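Local coordinates for alternansucrase (Leuconostoc mesenteroides, PDB 6HVG), which is a glycosyl hydrolase family 70 protein, a family of the TIM-barrel clan, and also carries choline-binding and putative cell wall binding repeats, at residues Asn1376-Lys1390 and Asn1398-Arg1410. Numbering follows the deposited sequence.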
loop_
_atom_site.group_PDB
_atom_site.type_symbol
_atom_site.label_atom_id
_atom_site.label_comp_id
_atom_site.label_asym_id
_atom_site.label_seq_id
_atom_site.Cartn_x
_atom_site.Cartn_y
_atom_site.Cartn_z
ATOM N N ASN A 1376 45.064 0.857 13.582
ATOM C CA ASN A 1376 43.968 0.421 12.715
ATOM C C ASN A 1376 42.807 1.421 12.695
ATOM O O ASN A 1376 42.399 1.918 13.732
ATOM C CB ASN A 1376 43.396 -0.930 13.181
ATOM C CG ASN A 1376 44.443 -2.012 13.260
ATOM O OD1 ASN A 1376 44.826 -2.564 12.244
ATOM N ND2 ASN A 1376 44.904 -2.326 14.463
ATOM N N VAL A 1377 42.237 1.674 11.522
ATOM C CA VAL A 1377 41.147 2.634 11.405
ATOM C C VAL A 1377 39.818 1.908 11.278
ATOM O O VAL A 1377 39.706 0.944 10.538
ATOM C CB VAL A 1377 41.341 3.606 10.217
ATOM C CG1 VAL A 1377 40.209 4.614 10.186
ATOM C CG2 VAL A 1377 42.682 4.328 10.349
ATOM N N TYR A 1378 38.821 2.373 12.031
ATOM C CA TYR A 1378 37.459 1.849 11.986
ATOM C C TYR A 1378 36.509 3.007 11.673
ATOM O O TYR A 1378 36.912 4.167 11.759
ATOM C CB TYR A 1378 37.084 1.232 13.332
ATOM C CG TYR A 1378 37.981 0.100 13.797
ATOM C CD1 TYR A 1378 39.221 0.342 14.366
ATOM C CD2 TYR A 1378 37.561 -1.234 13.680
ATOM C CE1 TYR A 1378 40.026 -0.711 14.791
ATOM C CE2 TYR A 1378 38.356 -2.285 14.104
ATOM C CZ TYR A 1378 39.580 -2.025 14.664
ATOM O OH TYR A 1378 40.347 -3.076 15.089
ATOM N N TYR A 1379 35.267 2.705 11.297
ATOM C CA TYR A 1379 34.258 3.739 11.099
ATOM C C TYR A 1379 33.055 3.497 12.003
ATOM O O TYR A 1379 32.687 2.362 12.268
ATOM C CB TYR A 1379 33.786 3.793 9.636
ATOM C CG TYR A 1379 32.678 4.817 9.350
ATOM C CD1 TYR A 1379 31.341 4.472 9.409
ATOM C CD2 TYR A 1379 32.988 6.136 9.021
ATOM C CE1 TYR A 1379 30.342 5.403 9.150
ATOM C CE2 TYR A 1379 31.990 7.072 8.763
ATOM C CZ TYR A 1379 30.676 6.694 8.824
ATOM O OH TYR A 1379 29.692 7.631 8.599
ATOM N N PHE A 1380 32.442 4.595 12.448
ATOM C CA PHE A 1380 31.322 4.541 13.370
ATOM C C PHE A 1380 30.154 5.345 12.805
ATOM O O PHE A 1380 30.340 6.497 12.380
ATOM C CB PHE A 1380 31.790 5.054 14.749
ATOM C CG PHE A 1380 32.941 4.266 15.298
ATOM C CD1 PHE A 1380 32.719 3.154 16.074
ATOM C CD2 PHE A 1380 34.247 4.606 14.992
ATOM C CE1 PHE A 1380 33.777 2.407 16.551
ATOM C CE2 PHE A 1380 35.321 3.860 15.471
ATOM C CZ PHE A 1380 35.080 2.756 16.245
ATOM N N ASP A 1381 28.958 4.757 12.852
ATOM C CA ASP A 1381 27.800 5.295 12.142
ATOM C C ASP A 1381 27.090 6.468 12.861
ATOM O O ASP A 1381 27.543 6.946 13.883
ATOM C CB ASP A 1381 26.820 4.164 11.803
ATOM C CG ASP A 1381 26.080 3.638 12.994
ATOM O OD1 ASP A 1381 26.044 4.326 14.046
ATOM O OD2 ASP A 1381 25.499 2.528 12.879
ATOM N N ASP A 1382 25.999 6.947 12.275
ATOM C CA ASP A 1382 25.192 8.049 12.810
ATOM C C ASP A 1382 24.947 7.929 14.312
ATOM O O ASP A 1382 24.913 8.945 15.008
ATOM C CB ASP A 1382 23.821 8.113 12.109
ATOM C CG ASP A 1382 23.923 8.389 10.611
ATOM O OD1 ASP A 1382 24.880 7.910 9.958
ATOM O OD2 ASP A 1382 23.016 9.065 10.067
ATOM N N GLN A 1383 24.770 6.704 14.804
ATOM C CA GLN A 1383 24.447 6.473 16.220
ATOM C C GLN A 1383 25.598 5.937 17.058
ATOM O O GLN A 1383 25.382 5.478 18.163
ATOM C CB GLN A 1383 23.300 5.497 16.323
ATOM C CG GLN A 1383 22.004 5.940 15.670
ATOM C CD GLN A 1383 20.886 4.974 16.022
ATOM O OE1 GLN A 1383 20.990 3.777 15.751
ATOM N NE2 GLN A 1383 19.837 5.475 16.661
ATOM N N GLY A 1384 26.814 5.996 16.518
ATOM C CA GLY A 1384 28.022 5.601 17.227
ATOM C C GLY A 1384 28.490 4.175 17.056
ATOM O O GLY A 1384 29.593 3.857 17.503
ATOM N N LYS A 1385 27.665 3.310 16.437
ATOM C CA LYS A 1385 28.009 1.872 16.258
ATOM C C LYS A 1385 29.088 1.666 15.200
ATOM O O LYS A 1385 29.114 2.369 14.185
ATOM C CB LYS A 1385 26.786 1.032 15.893
ATOM C CG LYS A 1385 25.843 0.781 17.033
ATOM C CD LYS A 1385 24.475 0.315 16.549
ATOM C CE LYS A 1385 23.482 0.262 17.711
ATOM N NZ LYS A 1385 22.071 0.506 17.306
ATOM N N MET A 1386 29.980 0.712 15.443
ATOM C CA MET A 1386 30.985 0.332 14.451
ATOM C C MET A 1386 30.276 -0.330 13.278
ATOM O O MET A 1386 29.284 -1.028 13.454
ATOM C CB MET A 1386 31.999 -0.617 15.076
ATOM C CG MET A 1386 33.172 -1.031 14.188
ATOM S SD MET A 1386 34.046 -2.471 14.885
ATOM C CE MET A 1386 35.058 -1.638 16.123
ATOM N N VAL A 1387 30.777 -0.072 12.082
ATOM C CA VAL A 1387 30.246 -0.680 10.863
ATOM C C VAL A 1387 31.230 -1.738 10.367
ATOM O O VAL A 1387 32.452 -1.523 10.377
ATOM C CB VAL A 1387 30.029 0.367 9.755
ATOM C CG1 VAL A 1387 29.283 -0.235 8.570
ATOM C CG2 VAL A 1387 29.272 1.565 10.304
ATOM N N ARG A 1388 30.670 -2.867 9.931
ATOM C CA ARG A 1388 31.449 -4.040 9.498
ATOM C C ARG A 1388 30.990 -4.574 8.135
ATOM O O ARG A 1388 29.783 -4.553 7.826
ATOM C CB ARG A 1388 31.270 -5.165 10.514
ATOM C CG ARG A 1388 31.719 -4.887 11.938
ATOM C CD ARG A 1388 31.055 -5.903 12.875
ATOM N NE ARG A 1388 31.710 -5.992 14.172
ATOM C CZ ARG A 1388 32.819 -6.683 14.402
ATOM N NH1 ARG A 1388 33.419 -7.346 13.429
ATOM N NH2 ARG A 1388 33.353 -6.689 15.614
ATOM N N ASP A 1389 31.956 -5.043 7.339
ATOM C CA ASP A 1389 31.667 -5.797 6.109
ATOM C C ASP A 1389 30.769 -5.040 5.141
ATOM O O ASP A 1389 29.674 -5.504 4.794
ATOM C CB ASP A 1389 31.040 -7.155 6.482
ATOM C CG ASP A 1389 30.865 -8.104 5.291
ATOM O OD1 ASP A 1389 31.543 -7.948 4.248
ATOM O OD2 ASP A 1389 30.045 -9.036 5.430
ATOM N N LYS A 1390 31.223 -3.870 4.710
ATOM C CA LYS A 1390 30.554 -3.151 3.614
ATOM C C LYS A 1390 31.395 -2.001 3.080
ATOM O O LYS A 1390 32.348 -1.536 3.719
ATOM C CB LYS A 1390 29.135 -2.700 4.016
ATOM C CG LYS A 1390 28.997 -1.323 4.603
ATOM C CD LYS A 1390 27.539 -1.005 4.920
ATOM C CE LYS A 1390 27.319 0.495 5.061
ATOM N NZ LYS A 1390 25.976 0.834 5.606
ATOM N N ASN A 1398 34.760 9.848 -2.133
ATOM C CA ASN A 1398 35.754 8.932 -1.581
ATOM C C ASN A 1398 35.083 7.629 -1.164
ATOM O O ASN A 1398 34.015 7.633 -0.538
ATOM C CB ASN A 1398 36.473 9.548 -0.383
ATOM C CG ASN A 1398 37.320 10.734 -0.772
ATOM O OD1 ASN A 1398 36.928 11.871 -0.552
ATOM N ND2 ASN A 1398 38.474 10.481 -1.376
ATOM N N PHE A 1399 35.693 6.509 -1.541
ATOM C CA PHE A 1399 35.137 5.209 -1.192
ATOM C C PHE A 1399 36.055 4.502 -0.208
ATOM O O PHE A 1399 37.271 4.607 -0.295
ATOM C CB PHE A 1399 34.861 4.384 -2.465
ATOM C CG PHE A 1399 33.499 4.650 -3.067
ATOM C CD1 PHE A 1399 32.406 3.820 -2.771
ATOM C CD2 PHE A 1399 33.282 5.754 -3.869
ATOM C CE1 PHE A 1399 31.137 4.080 -3.284
ATOM C CE2 PHE A 1399 32.013 6.030 -4.380
ATOM C CZ PHE A 1399 30.944 5.191 -4.091
ATOM N N TYR A 1400 35.465 3.834 0.777
ATOM C CA TYR A 1400 36.236 3.012 1.727
ATOM C C TYR A 1400 35.546 1.667 1.916
ATOM O O TYR A 1400 34.345 1.527 1.640
ATOM C CB TYR A 1400 36.366 3.711 3.075
ATOM C CG TYR A 1400 36.721 5.186 3.018
ATOM C CD1 TYR A 1400 38.054 5.622 3.121
ATOM C CD2 TYR A 1400 35.727 6.156 2.902
ATOM C CE1 TYR A 1400 38.369 6.980 3.116
ATOM C CE2 TYR A 1400 36.042 7.510 2.878
ATOM C CZ TYR A 1400 37.352 7.917 2.979
ATOM O OH TYR A 1400 37.635 9.268 2.962
ATOM N N HIS A 1401 36.316 0.676 2.350
ATOM C CA HIS A 1401 35.774 -0.647 2.642
ATOM C C HIS A 1401 36.116 -1.023 4.066
ATOM O O HIS A 1401 37.233 -0.778 4.534
ATOM C CB HIS A 1401 36.299 -1.719 1.684
ATOM C CG HIS A 1401 35.910 -3.115 2.078
ATOM N ND1 HIS A 1401 36.774 -4.002 2.693
ATOM C CD2 HIS A 1401 34.719 -3.758 1.979
ATOM C CE1 HIS A 1401 36.134 -5.138 2.929
ATOM N NE2 HIS A 1401 34.886 -5.014 2.506
ATOM N N LEU A 1402 35.148 -1.630 4.734
ATOM C CA LEU A 1402 35.352 -2.119 6.069
ATOM C C LEU A 1402 35.245 -3.630 6.066
ATOM O O LEU A 1402 34.235 -4.213 5.629
ATOM C CB LEU A 1402 34.361 -1.474 7.033
ATOM C CG LEU A 1402 34.432 0.052 6.962
ATOM C CD1 LEU A 1402 33.109 0.681 7.373
ATOM C CD2 LEU A 1402 35.609 0.534 7.795
ATOM N N ASN A 1403 36.318 -4.256 6.542
ATOM C CA ASN A 1403 36.442 -5.713 6.626
ATOM C C ASN A 1403 35.408 -6.258 7.601
ATOM O O ASN A 1403 34.622 -5.490 8.180
ATOM C CB ASN A 1403 37.863 -6.079 7.045
ATOM C CG ASN A 1403 38.864 -5.936 5.901
ATOM O OD1 ASN A 1403 38.508 -6.029 4.728
ATOM N ND2 ASN A 1403 40.125 -5.700 6.243
ATOM N N VAL A 1404 35.388 -7.577 7.760
ATOM C CA VAL A 1404 34.468 -8.232 8.701
ATOM C C VAL A 1404 34.872 -7.870 10.133
ATOM O O VAL A 1404 34.042 -7.532 10.952
ATOM C CB VAL A 1404 34.450 -9.772 8.546
ATOM C CG1 VAL A 1404 33.319 -10.371 9.386
ATOM C CG2 VAL A 1404 34.313 -10.173 7.075
ATOM N N ASP A 1405 36.168 -7.909 10.412
ATOM C CA ASP A 1405 36.676 -7.571 11.746
ATOM C C ASP A 1405 36.591 -6.066 12.072
ATOM O O ASP A 1405 37.038 -5.639 13.134
ATOM C CB ASP A 1405 38.123 -8.086 11.917
ATOM C CG ASP A 1405 39.115 -7.431 10.952
ATOM O OD1 ASP A 1405 38.723 -6.525 10.190
ATOM O OD2 ASP A 1405 40.298 -7.834 10.944
ATOM N N GLY A 1406 36.049 -5.269 11.149
ATOM C CA GLY A 1406 35.847 -3.837 11.359
ATOM C C GLY A 1406 36.897 -2.945 10.686
ATOM O O GLY A 1406 36.635 -1.763 10.399
ATOM N N THR A 1407 38.075 -3.495 10.387
ATOM C CA THR A 1407 39.180 -2.661 9.907
ATOM C C THR A 1407 38.874 -2.121 8.523
ATOM O O THR A 1407 38.103 -2.713 7.765
ATOM C CB THR A 1407 40.525 -3.412 9.859
ATOM O OG1 THR A 1407 40.400 -4.584 9.060
ATOM C CG2 THR A 1407 40.956 -3.786 11.255
ATOM N N MET A 1408 39.490 -0.987 8.215
ATOM C CA MET A 1408 39.333 -0.329 6.928
ATOM C C MET A 1408 40.488 -0.659 5.979
ATOM O O MET A 1408 41.611 -0.188 6.165
ATOM C CB MET A 1408 39.237 1.189 7.115
ATOM C CG MET A 1408 39.107 1.940 5.788
ATOM S SD MET A 1408 39.937 3.559 5.753
ATOM C CE MET A 1408 41.649 3.047 5.863
ATOM N N SER A 1409 40.192 -1.447 4.947
ATOM C CA SER A 1409 41.158 -1.721 3.897
ATOM C C SER A 1409 41.324 -0.468 3.016
ATOM O O SER A 1409 42.455 -0.105 2.635
ATOM C CB SER A 1409 40.711 -2.929 3.073
ATOM O OG SER A 1409 41.840 -3.584 2.509
ATOM N N ARG A 1410 40.194 0.201 2.741
ATOM C CA ARG A 1410 40.125 1.406 1.873
ATOM C C ARG A 1410 40.706 1.163 0.477
ATOM O O ARG A 1410 40.545 1.991 -0.417
ATOM C CB ARG A 1410 40.805 2.627 2.516
#
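The carbonyl O of Asn1403 takes the backbone N-H of Asp1389 at 2.8 Å, with the donor well above the carbonyl plane, and a weak second bond from Gly1406 N. This joins two successive β-hairpins, 1368-1371/1377-1380 and 1390-1393/1399-1402, the first in a putative cell wall binding repeat, an arrangement consistent with the β-solenoid of choline-binding-type repeats. Leu1402 is paired with two residues, Asp1389 and Lys1390, in a G1 β-bulge, Asp1389 adopting left-handed backbone angles. Within it, Lys1390 and Leu1402 form an antiparallel hydrogen-bonded pair, whose straighter bond is Leu1402 N to Lys1390 O (3.0 Å, 164°).

Leu1402 supplies much of the apolar contact: with CG beside its backbone N (chi1 -55°), it brings CD1 to 3.9 Å from Val1387 CB and also against Tyr1379 CB. Phe1369 meets the Tyr1379 ring edge-to-face. At the surface, the extended Arg1388 chain passes alongside Val1404 O, which lies at the guanidinium edge and receives a weak bond from NH1.

The 1403-1407 turn is braced internally. Asp1405 OD1 accepts from Thr1407 N, in an Asx turn, and from Thr1407 OG1, which in turn accepts from Asn1403 ND2 (3.0 Å). Thr1407 CG2 instead reaches Tyr1378 OH at 3.9 Å, while Asp1405 O approaches the edge of that tyrosine's ring, in its plane, 3.7 Å from CE2.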